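PDB 3QPI: chlorite dismutase from Nitrobacter winogradskyi, which breaks chlorite down to chloride and dioxygen at a heme b cofactor. Local coordinates for residues A[153-156]-A[157-161]; A[146-149]-A[150-153]; A[105-108]-A[109-113]; A[19-23]-A[24-28]. All blocks are in the same frame, centred on the assembly; numbering follows the deposited sequence.

Along the chain the order is interaction 4, interaction 3, interaction 2, interaction 1. Interactions 2 and 1 are consecutive: 146-153 leads from strand 141-147 into helix 152-163, the two share T153, and their centres lie about 10 Å apart. Interaction 3 lies on helix 101-111 and the residues that follow, its centre about 19 Å from that of interaction 1; the two do not touch, yet both reach the heme, L158 and V159 in one and F108 in the other. Interaction 4, at the turn after strand 14-23, reaches the same antiparallel sheet as interaction 2, centres about 22 Å apart. Helix 152-163 and helix 101-111 thus bring side chains to the cofactor, while the turns connect elements of the ferredoxin-like fold.

Interaction 1 of 4, residues A[153-156]-A[157-161]; sequences TMFE and DLVGV. With HEM (protoporphyrin IX containing Fe), chain C.
Helix 152-163, which carries part of the heme pocket of this chlorite dismutase fold, is gripped here by i to i+4 backbone bonds. L158 N gives its hydrogen to M154 O at 2.9 Å and V159 N to F155 O at 3.0 Å, both almost straight (174° and 170°). On the buried side F155 and V159 form a CH-pi contact: V159 CG2 sits over one face of the phenyl ring, 3.8 Å from its centroid and displaced toward the CE2-CZ rim. With CG anti to the backbone N (chi1 -180°), the F155 ring runs along the helix toward V159, where its other neighbours include Y147, F145 and I88. Replacing F155 with an alanine would probably leave V159 CG2 without the ring face it rests on and open a gap between helix and sheet. The exposed side is polar, E156 forming a salt bridge with R178 and D157 a hydrogen bond with Y121. One turn on from M154, L158 points its isobutyl group at the cofactor, and V159 CG2 also stands 3.9 Å from the heme methyl CMC. Within 153-161 the closest approach to the heme is L158 CD2 to vinyl carbon CBB, 3.4 Å.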
loop_
_atom_site.group_PDB
_atom_site.type_symbol
_atom_site.label_atom_id
_atom_site.label_comp_id
_atom_site.label_asym_id
_atom_site.label_seq_id
_atom_site.Cartn_x
_atom_site.Cartn_y
_atom_site.Cartn_z
ATOM N N THR A 153 -1.174 -3.984 15.672
ATOM C CA THR A 153 -2.447 -3.360 16.043
ATOM C C THR A 153 -2.429 -1.885 15.671
ATOM O O THR A 153 -3.449 -1.353 15.222
ATOM C CB THR A 153 -2.864 -3.557 17.540
ATOM O OG1 THR A 153 -1.984 -2.840 18.412
ATOM C CG2 THR A 153 -2.880 -5.023 17.904
ATOM N N MET A 154 -1.282 -1.236 15.861
ATOM C CA MET A 154 -1.082 0.116 15.353
ATOM C C MET A 154 -1.307 0.148 13.844
ATOM O O MET A 154 -1.931 1.065 13.330
ATOM C CB MET A 154 0.338 0.597 15.603
ATOM C CG MET A 154 0.680 0.885 17.030
ATOM S SD MET A 154 2.435 1.301 17.147
ATOM C CE MET A 154 2.617 2.377 15.716
ATOM N N PHE A 155 -0.777 -0.842 13.128
ATOM C CA PHE A 155 -0.983 -0.869 11.684
ATOM C C PHE A 155 -2.471 -0.988 11.328
ATOM O O PHE A 155 -2.964 -0.230 10.491
ATOM C CB PHE A 155 -0.164 -1.965 10.969
ATOM C CG PHE A 155 -0.388 -1.980 9.474
ATOM C CD1 PHE A 155 0.164 -0.985 8.671
ATOM C CD2 PHE A 155 -1.199 -2.946 8.885
ATOM C CE1 PHE A 155 -0.070 -0.964 7.316
ATOM C CE2 PHE A 155 -1.431 -2.934 7.548
ATOM C CZ PHE A 155 -0.867 -1.941 6.743
ATOM N N GLU A 156 -3.207 -1.902 11.948
ATOM C CA GLU A 156 -4.607 -2.019 11.563
ATOM C C GLU A 156 -5.375 -0.749 11.948
ATOM O O GLU A 156 -6.375 -0.413 11.321
ATOM C CB GLU A 156 -5.268 -3.250 12.175
ATOM C CG GLU A 156 -4.579 -4.553 11.837
ATOM C CD GLU A 156 -4.459 -4.787 10.347
ATOM O OE1 GLU A 156 -5.159 -4.103 9.568
ATOM O OE2 GLU A 156 -3.649 -5.656 9.942
ATOM N N ASP A 157 -4.881 -0.045 12.960
ATOM C CA ASP A 157 -5.478 1.212 13.415
ATOM C C ASP A 157 -5.268 2.329 12.385
ATOM O O ASP A 157 -6.202 3.038 12.001
ATOM C CB ASP A 157 -4.857 1.623 14.754
ATOM C CG ASP A 157 -5.455 2.892 15.305
ATOM O OD1 ASP A 157 -6.695 2.937 15.498
ATOM O OD2 ASP A 157 -4.691 3.858 15.536
ATOM N N LEU A 158 -4.027 2.482 11.940
ATOM C CA LEU A 158 -3.733 3.405 10.848
ATOM C C LEU A 158 -4.631 3.120 9.637
ATOM O O LEU A 158 -5.246 4.015 9.079
ATOM C CB LEU A 158 -2.269 3.291 10.445
ATOM C CG LEU A 158 -1.954 3.981 9.118
ATOM C CD1 LEU A 158 -2.298 5.465 9.211
ATOM C CD2 LEU A 158 -0.495 3.760 8.774
ATOM N N VAL A 159 -4.717 1.861 9.243
ATOM C CA VAL A 159 -5.525 1.499 8.094
ATOM C C VAL A 159 -6.990 1.908 8.308
ATOM O O VAL A 159 -7.621 2.471 7.417
ATOM C CB VAL A 159 -5.424 -0.017 7.804
ATOM C CG1 VAL A 159 -6.487 -0.444 6.776
ATOM C CG2 VAL A 159 -3.987 -0.383 7.344
ATOM N N GLY A 160 -7.546 1.638 9.485
ATOM C CA GLY A 160 -8.930 2.014 9.712
ATOM C C GLY A 160 -9.126 3.518 9.670
ATOM O O GLY A 160 -10.148 4.022 9.211
ATOM N N VAL A 161 -8.136 4.244 10.163
ATOM C CA VAL A 161 -8.175 5.692 10.132
ATOM C C VAL A 161 -8.242 6.214 8.679
ATOM O O VAL A 161 -9.057 7.079 8.345
ATOM C CB VAL A 161 -6.913 6.243 10.849
ATOM C CG1 VAL A 161 -6.555 7.653 10.380
ATOM C CG2 VAL A 161 -7.118 6.214 12.351
HETATM C CHA HEM C . 0.395 7.825 -1.135
HETATM C CHB HEM C . 2.484 8.479 3.121
HETATM C CHC HEM C . 0.120 4.609 4.877
HETATM C CHD HEM C . -2.133 4.187 0.742
HETATM C C1A HEM C . 1.149 8.276 -0.105
HETATM C C2A HEM C . 2.045 9.412 -0.257
HETATM C C3A HEM C . 2.668 9.623 0.919
HETATM C C4A HEM C . 2.146 8.611 1.834
HETATM C CMA HEM C . 3.708 10.762 1.228
HETATM C CAA HEM C . 2.141 10.188 -1.580
HETATM C CBA HEM C . 3.303 9.771 -2.470
HETATM C CGA HEM C . 3.336 10.773 -3.606
HETATM O O1A HEM C . 3.010 10.337 -4.726
HETATM O O2A HEM C . 3.650 11.990 -3.404
HETATM C C1B HEM C . 2.007 7.471 3.887
HETATM C C2B HEM C . 2.535 7.210 5.203
HETATM C C3B HEM C . 1.920 6.130 5.661
HETATM C C4B HEM C . 0.955 5.685 4.673
HETATM C CMB HEM C . 3.652 7.978 5.955
HETATM C CAB HEM C . 2.201 5.524 7.054
HETATM C CBB HEM C . 2.470 4.221 7.159
HETATM C C1C HEM C . -0.726 4.151 3.943
HETATM C C2C HEM C . -1.635 3.007 4.027
HETATM C C3C HEM C . -2.222 2.897 2.836
HETATM C C4C HEM C . -1.729 3.985 2.012
HETATM C CMC HEM C . -1.777 2.078 5.256
HETATM C CAC HEM C . -3.285 1.906 2.333
HETATM C CBC HEM C . -4.122 1.336 3.211
HETATM C C1D HEM C . -1.657 5.062 -0.151
HETATM C C2D HEM C . -2.135 5.147 -1.510
HETATM C C3D HEM C . -1.316 6.296 -2.082
HETATM C C4D HEM C . -0.480 6.773 -1.006
HETATM C CMD HEM C . -3.205 4.299 -2.274
HETATM C CAD HEM C . -1.383 6.869 -3.503
HETATM C CBD HEM C . -2.364 8.049 -3.438
HETATM C CGD HEM C . -2.621 8.559 -4.839
HETATM O O1D HEM C . -1.631 8.867 -5.542
HETATM O O2D HEM C . -3.810 8.659 -5.253
HETATM N NA HEM C . 1.227 7.761 1.201
HETATM N NB HEM C . 1.032 6.527 3.566
HETATM N NC HEM C . -0.816 4.729 2.707
HETATM N ND HEM C . -0.690 6.044 0.126
HETATM FE FE HEM C . -0.033 6.280 1.898
#

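Interaction 2 of 4, residues A[146-149]-A[150-153]; sequences EYAP and EHAT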
loop_
_atom_site.group_PDB
_atom_site.type_symbol
_atom_site.label_atom_id
_atom_site.label_comp_id
_atom_site.label_asym_id
_atom_site.label_seq_id
_atom_site.Cartn_x
_atom_site.Cartn_y
_atom_site.Cartn_z
ATOM N N GLU A 146 5.769 -2.957 6.087
ATOM C CA GLU A 146 6.490 -3.904 6.924
ATOM C C GLU A 146 6.580 -3.352 8.325
ATOM O O GLU A 146 6.810 -2.148 8.496
ATOM C CB GLU A 146 7.915 -4.115 6.408
ATOM C CG GLU A 146 7.989 -4.528 4.991
ATOM C CD GLU A 146 9.426 -4.807 4.526
ATOM O OE1 GLU A 146 10.403 -4.563 5.290
ATOM O OE2 GLU A 146 9.562 -5.266 3.381
ATOM N N TYR A 147 6.445 -4.233 9.318
ATOM C CA TYR A 147 6.468 -3.824 10.728
ATOM C C TYR A 147 6.734 -5.006 11.655
ATOM O O TYR A 147 6.541 -6.162 11.279
ATOM C CB TYR A 147 5.141 -3.178 11.108
ATOM C CG TYR A 147 3.949 -3.919 10.555
ATOM C CD1 TYR A 147 3.470 -3.640 9.279
ATOM C CD2 TYR A 147 3.305 -4.898 11.292
ATOM C CE1 TYR A 147 2.387 -4.312 8.757
ATOM C CE2 TYR A 147 2.199 -5.577 10.770
ATOM C CZ TYR A 147 1.746 -5.278 9.496
ATOM O OH TYR A 147 0.657 -5.945 8.941
ATOM N N ALA A 148 7.173 -4.709 12.871
ATOM C CA ALA A 148 7.358 -5.735 13.891
ATOM C C ALA A 148 5.998 -6.277 14.321
ATOM O O ALA A 148 5.000 -5.560 14.250
ATOM C CB ALA A 148 8.122 -5.162 15.081
ATOM N N PRO A 149 5.946 -7.549 14.755
ATOM C CA PRO A 149 4.660 -8.116 15.165
ATOM C C PRO A 149 3.947 -7.226 16.198
ATOM O O PRO A 149 2.720 -7.110 16.149
ATOM C CB PRO A 149 5.036 -9.465 15.801
ATOM C CG PRO A 149 6.386 -9.825 15.246
ATOM C CD PRO A 149 7.071 -8.495 14.934
ATOM N N GLU A 150 4.694 -6.579 17.087
ATOM C CA GLU A 150 4.079 -5.805 18.159
ATOM C C GLU A 150 3.445 -4.497 17.675
ATOM O O GLU A 150 2.785 -3.817 18.453
ATOM C CB GLU A 150 5.083 -5.491 19.268
ATOM C CG GLU A 150 6.179 -4.551 18.845
ATOM C CD GLU A 150 7.459 -5.282 18.514
ATOM O OE1 GLU A 150 7.392 -6.425 17.977
ATOM O OE2 GLU A 150 8.537 -4.714 18.813
ATOM N N HIS A 151 3.646 -4.149 16.403
ATOM C CA HIS A 151 3.051 -2.938 15.871
ATOM C C HIS A 151 1.892 -3.238 14.939
ATOM O O HIS A 151 1.360 -2.328 14.293
ATOM C CB HIS A 151 4.090 -2.119 15.137
ATOM C CG HIS A 151 5.163 -1.597 16.025
ATOM N ND1 HIS A 151 6.494 -1.610 15.669
ATOM C CD2 HIS A 151 5.108 -1.066 17.268
ATOM C CE1 HIS A 151 7.211 -1.085 16.644
ATOM N NE2 HIS A 151 6.396 -0.749 17.626
ATOM N N ALA A 152 1.492 -4.505 14.872
ATOM C CA ALA A 152 0.393 -4.887 13.992
ATOM C C ALA A 152 -0.927 -4.190 14.383
ATOM O O ALA A 152 -1.719 -3.834 13.509
ATOM C CB ALA A 152 0.219 -6.393 13.972
ATOM N N THR A 153 -1.174 -3.984 15.672
ATOM C CA THR A 153 -2.447 -3.360 16.043
ATOM C C THR A 153 -2.429 -1.885 15.671
ATOM O O THR A 153 -3.449 -1.353 15.222
ATOM C CB THR A 153 -2.864 -3.557 17.540
ATOM O OG1 THR A 153 -1.984 -2.840 18.412
ATOM C CG2 THR A 153 -2.880 -5.023 17.904
HETATM O O HOH W 1 7.857 -2.131 13.430
#
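Y147 and A152 touch across the turn, with Y147 CE2 3.9 Å from A152 CB and the alanine CA lying obliquely to the ring. Chi1 of 43° puts Y147 CG between its own backbone N and carbonyl carbon, and from there the ring reaches the backbone of A152, at the first turn of the helix. Two backbone bonds shape the bend: H151 N donates to A148 O at 2.9 Å, and A152 N to P149 O at 3.2 Å. Both are i to i+3 bonds, as in a 3-10 turn. A water joins the two sides a second time, accepting from A148 N at 2.7 Å and lying in the plane of the H151 ring at its edge, 2.7 Å from ND1, which is likely to steady the rotation of the imidazole. Over one face of that ring stands E150 CG. The E150 chain then bends at chi2, and its OE1 comes to 3.2 Å from A148 CB, a close van der Waals approach. H151 occupies the N-cap position, so its residue marks the start of the helix. Further out, P149 rests on T83 and R84, and Y147 meets A86 and I125 while its ring stacks with F155. The turn therefore joins the end of strand 141-147 to helix 152-163, which packs against the sheet at strand 84-92.

Interaction 3 of 4, residues A[105-108]-A[109-113]; sequences RAIF and EDKSH. With HEM (protoporphyrin IX containing Fe), chain C.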
loop_
_atom_site.group_PDB
_atom_site.type_symbol
_atom_site.label_atom_id
_atom_site.label_comp_id
_atom_site.label_asym_id
_atom_site.label_seq_id
_atom_site.Cartn_x
_atom_site.Cartn_y
_atom_site.Cartn_z
ATOM N N ARG A 105 -4.950 16.844 -4.856
ATOM C CA ARG A 105 -4.054 17.209 -3.758
ATOM C C ARG A 105 -4.830 17.695 -2.527
ATOM O O ARG A 105 -4.480 17.365 -1.395
ATOM C CB ARG A 105 -3.072 18.292 -4.207
ATOM C CG ARG A 105 -2.372 19.016 -3.060
ATOM C CD ARG A 105 -1.397 18.126 -2.266
ATOM N NE ARG A 105 -0.943 18.814 -1.057
ATOM C CZ ARG A 105 0.090 18.449 -0.306
ATOM N NH1 ARG A 105 0.822 17.371 -0.622
ATOM N NH2 ARG A 105 0.390 19.170 0.776
ATOM N N ALA A 106 -5.884 18.479 -2.751
ATOM C CA ALA A 106 -6.687 19.018 -1.656
ATOM C C ALA A 106 -7.405 17.914 -0.852
ATOM O O ALA A 106 -7.391 17.912 0.376
ATOM C CB ALA A 106 -7.712 20.053 -2.208
ATOM N N ILE A 107 -8.054 16.995 -1.554
ATOM C CA ILE A 107 -8.649 15.830 -0.919
ATOM C C ILE A 107 -7.602 14.976 -0.199
ATOM O O ILE A 107 -7.778 14.640 0.971
ATOM C CB ILE A 107 -9.388 14.966 -1.956
ATOM C CG1 ILE A 107 -10.565 15.770 -2.536
ATOM C CG2 ILE A 107 -9.841 13.633 -1.335
ATOM C CD1 ILE A 107 -11.316 15.063 -3.651
ATOM N N PHE A 108 -6.517 14.643 -0.902
ATOM C CA PHE A 108 -5.475 13.763 -0.376
ATOM C C PHE A 108 -4.888 14.326 0.907
ATOM O O PHE A 108 -4.811 13.629 1.909
ATOM C CB PHE A 108 -4.377 13.574 -1.439
ATOM C CG PHE A 108 -3.109 12.895 -0.936
ATOM C CD1 PHE A 108 -2.996 11.508 -0.932
ATOM C CD2 PHE A 108 -2.015 13.649 -0.525
ATOM C CE1 PHE A 108 -1.818 10.886 -0.512
ATOM C CE2 PHE A 108 -0.834 13.025 -0.096
ATOM C CZ PHE A 108 -0.746 11.651 -0.085
ATOM N N GLU A 109 -4.470 15.584 0.893
ATOM C CA GLU A 109 -3.848 16.142 2.079
ATOM C C GLU A 109 -4.754 17.116 2.874
ATOM O O GLU A 109 -4.984 16.919 4.069
ATOM C CB GLU A 109 -2.520 16.803 1.709
ATOM C CG GLU A 109 -1.685 17.210 2.923
ATOM C CD GLU A 109 -1.411 16.050 3.883
ATOM O OE1 GLU A 109 -1.026 16.311 5.041
ATOM O OE2 GLU A 109 -1.577 14.873 3.492
ATOM N N ASP A 110 -5.271 18.165 2.243
ATOM C CA ASP A 110 -5.944 19.202 3.034
ATOM C C ASP A 110 -7.193 18.679 3.746
ATOM O O ASP A 110 -7.442 19.045 4.873
ATOM C CB ASP A 110 -6.254 20.433 2.194
ATOM C CG ASP A 110 -4.992 21.127 1.695
ATOM O OD1 ASP A 110 -3.893 20.888 2.251
ATOM O OD2 ASP A 110 -5.098 21.916 0.735
ATOM N N LYS A 111 -7.947 17.796 3.105
ATOM C CA LYS A 111 -9.124 17.212 3.723
ATOM C C LYS A 111 -8.821 15.871 4.413
ATOM O O LYS A 111 -9.307 15.630 5.510
ATOM C CB LYS A 111 -10.216 17.005 2.681
ATOM C CG LYS A 111 -10.533 18.241 1.871
ATOM C CD LYS A 111 -11.670 17.970 0.906
ATOM C CE LYS A 111 -11.817 19.073 -0.157
ATOM N NZ LYS A 111 -13.009 18.846 -1.034
ATOM N N SER A 112 -8.031 14.994 3.787
ATOM C CA SER A 112 -7.792 13.675 4.382
ATOM C C SER A 112 -6.530 13.650 5.231
ATOM O O SER A 112 -6.348 12.728 5.993
ATOM C CB SER A 112 -7.718 12.581 3.308
ATOM O OG SER A 112 -8.888 12.578 2.490
ATOM N N HIS A 113 -5.667 14.655 5.110
ATOM C CA HIS A 113 -4.413 14.685 5.868
ATOM C C HIS A 113 -3.644 13.359 5.813
ATOM O O HIS A 113 -3.078 12.905 6.820
ATOM C CB HIS A 113 -4.690 15.032 7.320
ATOM C CG HIS A 113 -5.474 16.291 7.492
ATOM N ND1 HIS A 113 -4.953 17.534 7.201
ATOM C CD2 HIS A 113 -6.745 16.501 7.910
ATOM C CE1 HIS A 113 -5.869 18.458 7.438
ATOM N NE2 HIS A 113 -6.964 17.858 7.866
HETATM C CHA HEM C . 0.395 7.825 -1.135
HETATM C CHB HEM C . 2.484 8.479 3.121
HETATM C CHC HEM C . 0.120 4.609 4.877
HETATM C CHD HEM C . -2.133 4.187 0.742
HETATM C C1A HEM C . 1.149 8.276 -0.105
HETATM C C2A HEM C . 2.045 9.412 -0.257
HETATM C C3A HEM C . 2.668 9.623 0.919
HETATM C C4A HEM C . 2.146 8.611 1.834
HETATM C CMA HEM C . 3.708 10.762 1.228
HETATM C CAA HEM C . 2.141 10.188 -1.580
HETATM C CBA HEM C . 3.303 9.771 -2.470
HETATM C CGA HEM C . 3.336 10.773 -3.606
HETATM O O1A HEM C . 3.010 10.337 -4.726
HETATM O O2A HEM C . 3.650 11.990 -3.404
HETATM C C1B HEM C . 2.007 7.471 3.887
HETATM C C2B HEM C . 2.535 7.210 5.203
HETATM C C3B HEM C . 1.920 6.130 5.661
HETATM C C4B HEM C . 0.955 5.685 4.673
HETATM C CMB HEM C . 3.652 7.978 5.955
HETATM C CAB HEM C . 2.201 5.524 7.054
HETATM C CBB HEM C . 2.470 4.221 7.159
HETATM C C1C HEM C . -0.726 4.151 3.943
HETATM C C2C HEM C . -1.635 3.007 4.027
HETATM C C3C HEM C . -2.222 2.897 2.836
HETATM C C4C HEM C . -1.729 3.985 2.012
HETATM C CMC HEM C . -1.777 2.078 5.256
HETATM C CAC HEM C . -3.285 1.906 2.333
HETATM C CBC HEM C . -4.122 1.336 3.211
HETATM C C1D HEM C . -1.657 5.062 -0.151
HETATM C C2D HEM C . -2.135 5.147 -1.510
HETATM C C3D HEM C . -1.316 6.296 -2.082
HETATM C C4D HEM C . -0.480 6.773 -1.006
HETATM C CMD HEM C . -3.205 4.299 -2.274
HETATM C CAD HEM C . -1.383 6.869 -3.503
HETATM C CBD HEM C . -2.364 8.049 -3.438
HETATM C CGD HEM C . -2.621 8.559 -4.839
HETATM O O1D HEM C . -1.631 8.867 -5.542
HETATM O O2D HEM C . -3.810 8.659 -5.253
HETATM N NA HEM C . 1.227 7.761 1.201
HETATM N NB HEM C . 1.032 6.527 3.566
HETATM N NC HEM C . -0.816 4.729 2.707
HETATM N ND HEM C . -0.690 6.044 0.126
HETATM FE FE HEM C . -0.033 6.280 1.898
#
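I107 O is gripped twice by S112: the backbone N and the hydroxyl OG both donate to it at 2.8 Å, from opposite faces of the carbonyl plane. OG also accepts from E167 N, so this buried hydroxyl is tied on both sides. The i to i+5 spacing, repeated by K111 N to A106 O at 2.8 Å, marks a wider pi-type turn in the last part of this stretch, whereas E109 N to R105 O keeps ordinary i to i+4 spacing. R105 and E109 run side by side, and E109 CB lies over the centre of one guanidinium face, 3.7 Å from R105 CZ. Their charges point elsewhere, R105 to a salt bridge with E66 and the E109 carboxylate to the backbone N-H groups of I115 and A116. F108 turns its ring edge to the cofactor: with CG anti to the backbone N, chi1 of 169° carries the ring to the heme, and CZ comes to 3.6 Å from heme CAA. The same ring stacks on H114, the axial ligand of the heme iron, and meets Y61. A serine in place of F108 would probably open a gap beside the porphyrin and leave the H114 imidazole without its stacking partner. From helix 101-111 this stretch leads to H114, with I107 on M99 and Y170, next to the start of strand 171-181.

Interaction 4 of 4, residues A[19-23]-A[24-28]; sequences VAPVI and GESLM
P21 and S26 lie opposite each other where the chain doubles back, their CA atoms 4.8 Å apart; the end-to-end directions of 19-23 and 24-28 differ by 162°. Although nearly antiparallel, the two segments have no direct hydrogen bond between them, and V19 CA is already 7.2 Å from L27 CA. A water spans the gap instead, accepting from V22 N at 2.8 Å and lying 2.9 Å from G24 O, to which it may donate. The reversal falls at G24, whose positive phi of 66° favours glycine; a CB there would also run into I23 O. The side chains meet farther from the bend. S26 turns its hydroxyl inward, OG anti to the backbone N (chi1 -171°), and brings it beside the proline, OG 3.6 Å from P21 N; its CB packs on P21 CG at 3.9 Å. Farther along, V19 CG1 stands 3.6 Å from L27 O and 4.4 Å from L27 CB, while L27 itself rests on W50 and L52 of strand 50-54. I23 lays CG1 back against G24 N, at the start of the turn. The returning segment is held from the neighbouring strand, where the guanidinium of R173 donates to both E25 O and S26 O. V19 and S26 also touch V175 of that strand, 171-181. On the edge shared with it, V22 and I23 both face E174, forming a classic beta bulge just before strand 14-23 ends and the chain turns toward strand 32-37.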
loop_
_atom_site.group_PDB
_atom_site.type_symbol
_atom_site.label_atom_id
_atom_site.label_comp_id
_atom_site.label_asym_id
_atom_site.label_seq_id
_atom_site.Cartn_x
_atom_site.Cartn_y
_atom_site.Cartn_z
ATOM N N VAL A 19 -5.921 -13.359 3.533
ATOM C CA VAL A 19 -6.461 -12.512 2.482
ATOM C C VAL A 19 -7.941 -12.270 2.761
ATOM O O VAL A 19 -8.727 -13.224 2.809
ATOM C CB VAL A 19 -6.354 -13.182 1.110
ATOM C CG1 VAL A 19 -6.951 -12.271 0.025
ATOM C CG2 VAL A 19 -4.895 -13.553 0.802
ATOM N N ALA A 20 -8.311 -11.000 2.919
ATOM C CA ALA A 20 -9.685 -10.613 3.237
ATOM C C ALA A 20 -10.201 -9.491 2.326
ATOM O O ALA A 20 -9.473 -8.528 2.034
ATOM C CB ALA A 20 -9.772 -10.157 4.700
ATOM N N PRO A 21 -11.477 -9.588 1.920
ATOM C CA PRO A 21 -12.123 -8.565 1.089
ATOM C C PRO A 21 -12.153 -7.226 1.797
ATOM O O PRO A 21 -12.195 -7.209 3.031
ATOM C CB PRO A 21 -13.550 -9.093 0.925
ATOM C CG PRO A 21 -13.465 -10.550 1.228
ATOM C CD PRO A 21 -12.415 -10.662 2.284
ATOM N N VAL A 22 -12.103 -6.122 1.054
ATOM C CA VAL A 22 -12.371 -4.824 1.669
ATOM C C VAL A 22 -13.453 -4.055 0.903
ATOM O O VAL A 22 -14.507 -3.742 1.464
ATOM C CB VAL A 22 -11.125 -3.964 1.778
ATOM C CG1 VAL A 22 -11.488 -2.619 2.391
ATOM C CG2 VAL A 22 -10.056 -4.698 2.579
ATOM N N ILE A 23 -13.199 -3.724 -0.361
ATOM C CA ILE A 23 -14.294 -3.343 -1.231
ATOM C C ILE A 23 -14.117 -3.956 -2.603
ATOM O O ILE A 23 -12.996 -4.101 -3.084
ATOM C CB ILE A 23 -14.543 -1.807 -1.295
ATOM C CG1 ILE A 23 -15.727 -1.522 -2.223
ATOM C CG2 ILE A 23 -13.325 -1.059 -1.761
ATOM C CD1 ILE A 23 -16.332 -0.114 -2.084
ATOM N N GLY A 24 -15.235 -4.339 -3.214
ATOM C CA GLY A 24 -15.203 -4.997 -4.506
ATOM C C GLY A 24 -14.548 -6.369 -4.406
ATOM O O GLY A 24 -14.397 -6.928 -3.334
ATOM N N GLU A 25 -14.139 -6.907 -5.542
ATOM C CA GLU A 25 -13.720 -8.293 -5.624
ATOM C C GLU A 25 -12.379 -8.531 -4.918
ATOM O O GLU A 25 -11.440 -7.758 -5.045
ATOM C CB GLU A 25 -13.648 -8.682 -7.093
ATOM C CG GLU A 25 -13.283 -10.115 -7.358
ATOM C CD GLU A 25 -13.144 -10.376 -8.851
ATOM O OE1 GLU A 25 -12.419 -11.319 -9.237
ATOM O OE2 GLU A 25 -13.755 -9.621 -9.642
ATOM N N SER A 26 -12.315 -9.616 -4.164
ATOM C CA SER A 26 -11.133 -9.975 -3.403
ATOM C C SER A 26 -10.172 -10.765 -4.286
ATOM O O SER A 26 -10.236 -10.699 -5.512
ATOM C CB SER A 26 -11.558 -10.786 -2.177
ATOM O OG SER A 26 -10.485 -11.003 -1.279
ATOM N N LEU A 27 -9.265 -11.504 -3.668
ATOM C CA LEU A 27 -8.328 -12.324 -4.419
ATOM C C LEU A 27 -8.339 -13.719 -3.853
ATOM O O LEU A 27 -8.674 -13.927 -2.683
ATOM C CB LEU A 27 -6.915 -11.762 -4.338
ATOM C CG LEU A 27 -6.720 -10.416 -5.016
ATOM C CD1 LEU A 27 -5.415 -9.765 -4.536
ATOM C CD2 LEU A 27 -6.754 -10.579 -6.526
ATOM N N MET A 28 -7.962 -14.670 -4.693
ATOM C CA MET A 28 -7.942 -16.070 -4.320
ATOM C C MET A 28 -6.919 -16.317 -3.211
ATOM O O MET A 28 -5.941 -15.578 -3.075
ATOM C CB MET A 28 -7.596 -16.887 -5.561
ATOM C CG MET A 28 -7.441 -18.377 -5.337
ATOM S SD MET A 28 -7.000 -19.233 -6.876
ATOM C CE MET A 28 -8.165 -18.501 -8.034
HETATM O O HOH W 2 -12.048 -6.982 -1.567
#